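Local coordinates for phosphoserine aminotransferase (PDB 2BIA), which uses pyridoxal 5'-phosphate to interconvert 3-phosphohydroxypyruvate and O-phosphoserine, with glutamate and 2-oxoglutarate as the amino-group partners, in serine biosynthesis, at residues Gln62-Tyr67 and Lys183-Gly188. Sequence-based numbering, arbitrary orientation.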
ATOM      1  N   GLN A  62     -19.966  -4.596  14.654  1.00 17.61           N
ATOM      2  CA  GLN A  62     -20.812  -5.777  14.718  1.00 16.89           C
ATOM      3  C   GLN A  62     -21.055  -6.356  13.333  1.00 28.65           C
ATOM      4  O   GLN A  62     -22.182  -6.481  12.854  1.00 24.01           O
ATOM      5  CB  GLN A  62     -22.151  -5.474  15.379  1.00 23.49           C
ATOM      6  CG  GLN A  62     -22.046  -4.813  16.750  1.00 33.79           C
ATOM      7  CD  GLN A  62     -23.383  -4.185  17.128  1.00 47.98           C
ATOM      8  OE1 GLN A  62     -24.083  -4.717  17.984  1.00 51.99           O
ATOM      9  NE2 GLN A  62     -23.738  -3.082  16.478  1.00 71.36           N
ATOM     10  N   ILE A  63     -19.973  -6.716  12.647  1.00 20.08           N
ATOM     11  CA  ILE A  63     -20.166  -7.230  11.289  1.00 14.09           C
ATOM     12  C   ILE A  63     -20.674  -8.658  11.295  1.00 16.03           C
ATOM     13  O   ILE A  63     -20.057  -9.458  12.006  1.00 21.29           O
ATOM     14  CB  ILE A  63     -18.803  -7.122  10.579  1.00 16.52           C
ATOM     15  CG1 ILE A  63     -18.291  -5.670  10.576  1.00 12.22           C
ATOM     16  CG2 ILE A  63     -18.839  -7.721   9.194  1.00 16.75           C
ATOM     17  CD1 ILE A  63     -16.855  -5.563  10.110  1.00 18.80           C
ATOM     18  N   PRO A  64     -21.725  -8.996  10.555  1.00 17.29           N
ATOM     19  CA  PRO A  64     -22.219 -10.373  10.470  1.00 19.25           C
ATOM     20  C   PRO A  64     -21.212 -11.372   9.895  1.00 21.11           C
ATOM     21  O   PRO A  64     -20.331 -11.016   9.103  1.00 22.53           O
ATOM     22  CB  PRO A  64     -23.424 -10.243   9.524  1.00 21.28           C
ATOM     23  CG  PRO A  64     -23.875  -8.819   9.743  1.00 19.10           C
ATOM     24  CD  PRO A  64     -22.553  -8.067   9.750  1.00 18.65           C
ATOM     25  N   ASN A  65     -21.361 -12.632  10.301  1.00 24.88           N
ATOM     26  CA  ASN A  65     -20.529 -13.755   9.915  1.00 18.00           C
ATOM     27  C   ASN A  65     -20.575 -14.052   8.423  1.00 18.43           C
ATOM     28  O   ASN A  65     -19.730 -14.822   7.947  1.00 23.99           O
ATOM     29  CB  ASN A  65     -20.953 -15.069  10.593  1.00 21.87           C
ATOM     30  CG  ASN A  65     -20.941 -14.975  12.099  1.00 41.45           C
ATOM     31  OD1 ASN A  65     -20.278 -14.096  12.645  1.00 55.65           O
ATOM     32  ND2 ASN A  65     -21.674 -15.873  12.749  1.00 56.08           N
ATOM     33  N   ASP A  66     -21.536 -13.484   7.688  1.00 18.13           N
ATOM     34  CA  ASP A  66     -21.526 -13.814   6.256  1.00 21.38           C
ATOM     35  C   ASP A  66     -20.849 -12.680   5.495  1.00 19.87           C
ATOM     36  O   ASP A  66     -20.888 -12.629   4.266  1.00 20.45           O
ATOM     37  CB  ASP A  66     -22.908 -14.117   5.692  1.00 21.05           C
ATOM     38  CG  ASP A  66     -23.937 -13.029   5.901  1.00 30.36           C
ATOM     39  OD1 ASP A  66     -23.875 -12.317   6.921  1.00 31.89           O
ATOM     40  OD2 ASP A  66     -24.838 -12.886   5.048  1.00 41.11           O
ATOM     41  N   TYR A  67     -20.205 -11.810   6.281  1.00 18.34           N
ATOM     42  CA  TYR A  67     -19.359 -10.806   5.649  1.00 13.71           C
ATOM     43  C   TYR A  67     -17.884 -11.103   5.926  1.00 16.65           C
ATOM     44  O   TYR A  67     -17.586 -11.600   7.006  1.00 22.15           O
ATOM     45  CB  TYR A  67     -19.629  -9.396   6.160  1.00 19.02           C
ATOM     46  CG  TYR A  67     -20.949  -8.814   5.705  1.00 16.02           C
ATOM     47  CD1 TYR A  67     -22.144  -9.265   6.259  1.00 18.93           C
ATOM     48  CD2 TYR A  67     -20.949  -7.831   4.726  1.00 17.43           C
ATOM     49  CE1 TYR A  67     -23.335  -8.707   5.816  1.00 15.62           C
ATOM     50  CE2 TYR A  67     -22.144  -7.281   4.291  1.00 20.22           C
ATOM     51  CZ  TYR A  67     -23.322  -7.731   4.846  1.00 19.64           C
ATOM     52  OH  TYR A  67     -24.501  -7.167   4.392  1.00 20.20           O
ATOM     53  N   LYS A 183     -25.321  -0.288  10.678  1.00 24.62           N
ATOM     54  CA  LYS A 183     -25.967  -1.573  10.417  1.00 18.41           C
ATOM     55  C   LYS A 183     -25.415  -2.144   9.118  1.00 18.83           C
ATOM     56  O   LYS A 183     -25.923  -1.858   8.036  1.00 22.15           O
ATOM     57  CB  LYS A 183     -27.492  -1.477  10.330  1.00 25.33           C
ATOM     58  CG  LYS A 183     -28.148  -2.845  10.405  1.00 43.70           C
ATOM     59  CD  LYS A 183     -29.656  -2.782  10.578  1.00 60.94           C
ATOM     60  CE  LYS A 183     -30.272  -4.169  10.682  1.00 72.23           C
ATOM     61  NZ  LYS A 183     -29.915  -4.877  11.944  1.00 96.98           N
ATOM     62  N   VAL A 184     -24.375  -2.948   9.272  1.00 22.23           N
ATOM     63  CA  VAL A 184     -23.623  -3.463   8.131  1.00 19.01           C
ATOM     64  C   VAL A 184     -24.503  -4.248   7.187  1.00 15.60           C
ATOM     65  O   VAL A 184     -24.236  -4.277   5.990  1.00 22.93           O
ATOM     66  CB  VAL A 184     -22.462  -4.360   8.607  1.00 19.59           C
ATOM     67  CG1 VAL A 184     -21.801  -5.064   7.435  1.00 21.87           C
ATOM     68  CG2 VAL A 184     -21.473  -3.509   9.395  1.00 18.15           C
ATOM     69  N   ASN A 185     -25.576  -4.867   7.698  1.00 17.02           N
ATOM     70  CA  ASN A 185     -26.332  -5.682   6.730  1.00 23.16           C
ATOM     71  C   ASN A 185     -27.196  -4.835   5.816  1.00 21.77           C
ATOM     72  O   ASN A 185     -27.882  -5.367   4.928  1.00 27.50           O
ATOM     73  CB  ASN A 185     -27.095  -6.783   7.459  1.00 31.72           C
ATOM     74  CG  ASN A 185     -27.933  -6.301   8.616  1.00 40.24           C
ATOM     75  OD1 ASN A 185     -28.669  -5.328   8.463  1.00 57.09           O
ATOM     76  ND2 ASN A 185     -27.816  -6.984   9.749  1.00 69.97           N
ATOM     77  N   GLN A 186     -27.153  -3.507   5.963  1.00 18.54           N
ATOM     78  CA  GLN A 186     -27.824  -2.687   4.963  1.00 20.77           C
ATOM     79  C   GLN A 186     -27.040  -2.731   3.654  1.00 25.12           C
ATOM     80  O   GLN A 186     -27.577  -2.360   2.601  1.00 22.14           O
ATOM     81  CB  GLN A 186     -27.959  -1.245   5.446  1.00 24.93           C
ATOM     82  CG  GLN A 186     -29.100  -1.011   6.431  1.00 20.51           C
ATOM     83  CD  GLN A 186     -29.367   0.467   6.659  1.00 23.12           C
ATOM     84  OE1 GLN A 186     -28.644   1.113   7.423  1.00 26.24           O
ATOM     85  NE2 GLN A 186     -30.389   1.033   6.018  1.00 30.85           N
ATOM     86  N   PHE A 187     -25.773  -3.174   3.739  1.00 17.07           N
ATOM     87  CA  PHE A 187     -24.897  -3.069   2.577  1.00 18.17           C
ATOM     88  C   PHE A 187     -24.410  -4.410   2.035  1.00 13.19           C
ATOM     89  O   PHE A 187     -24.297  -5.394   2.758  1.00 22.03           O
ATOM     90  CB  PHE A 187     -23.645  -2.244   2.923  1.00 19.63           C
ATOM     91  CG  PHE A 187     -23.951  -0.898   3.574  1.00 22.53           C
ATOM     92  CD1 PHE A 187     -24.187  -0.813   4.932  1.00 23.08           C
ATOM     93  CD2 PHE A 187     -23.993   0.244   2.787  1.00 17.83           C
ATOM     94  CE1 PHE A 187     -24.481   0.400   5.532  1.00 22.21           C
ATOM     95  CE2 PHE A 187     -24.278   1.460   3.388  1.00 19.22           C
ATOM     96  CZ  PHE A 187     -24.506   1.539   4.741  1.00 14.53           C
ATOM     97  N   GLY A 188     -24.109  -4.383   0.747  1.00 17.54           N
ATOM     98  CA  GLY A 188     -23.418  -5.449   0.039  1.00 17.84           C
ATOM     99  C   GLY A 188     -21.898  -5.305   0.208  1.00 18.06           C
ATOM    100  O   GLY A 188     -21.162  -6.286   0.314  1.00 19.25           O
TER
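Two connections that lead into strands 67-72 and 189-193 of the mixed seven-stranded sheet of this class-V aminotransferase are joined by Tyr-67 and Val-184. One is the loop that follows the Schellman-capped end of helix 44-61; the other holds a short 3-10 turn, 184-186. Val-184 CG1 sits over one face of the Tyr-67 ring, 3.9 Å from its centroid and 11° off the normal, a CH-pi contact. That methyl lies anti to the backbone N (chi1 172°), which turns it to the ring and also to Pro-64, whose CD is 3.9 Å from CG1. The other methyl, CG2, meets Ile-63 CG1 at 4.0 Å, so the two methyls touch Ile-63 and Pro-64 in the loop and Tyr-67 at the start of the strand. At its edge the same ring makes a polar contact: Tyr-67 OH donates to the backbone O of Phe-187, which lies in the ring plane; the modelled 2.4 Å is shorter than such a hydrogen bond normally is, so its exact length is doubtful. On the tyrosine side, a type I turn from Pro-64 to Tyr-67 is closed by Tyr-67 N to Pro-64 O, and Arg-58 bonds the backbone O of both residues. A phenylalanine in place of Tyr-67 would probably leave the backbone O of Phe-187 without the hydroxyl that donates to it. A single aromatic side chain thus combines an apolar face with a polar edge, a pairing that is likely to limit how the ring turns.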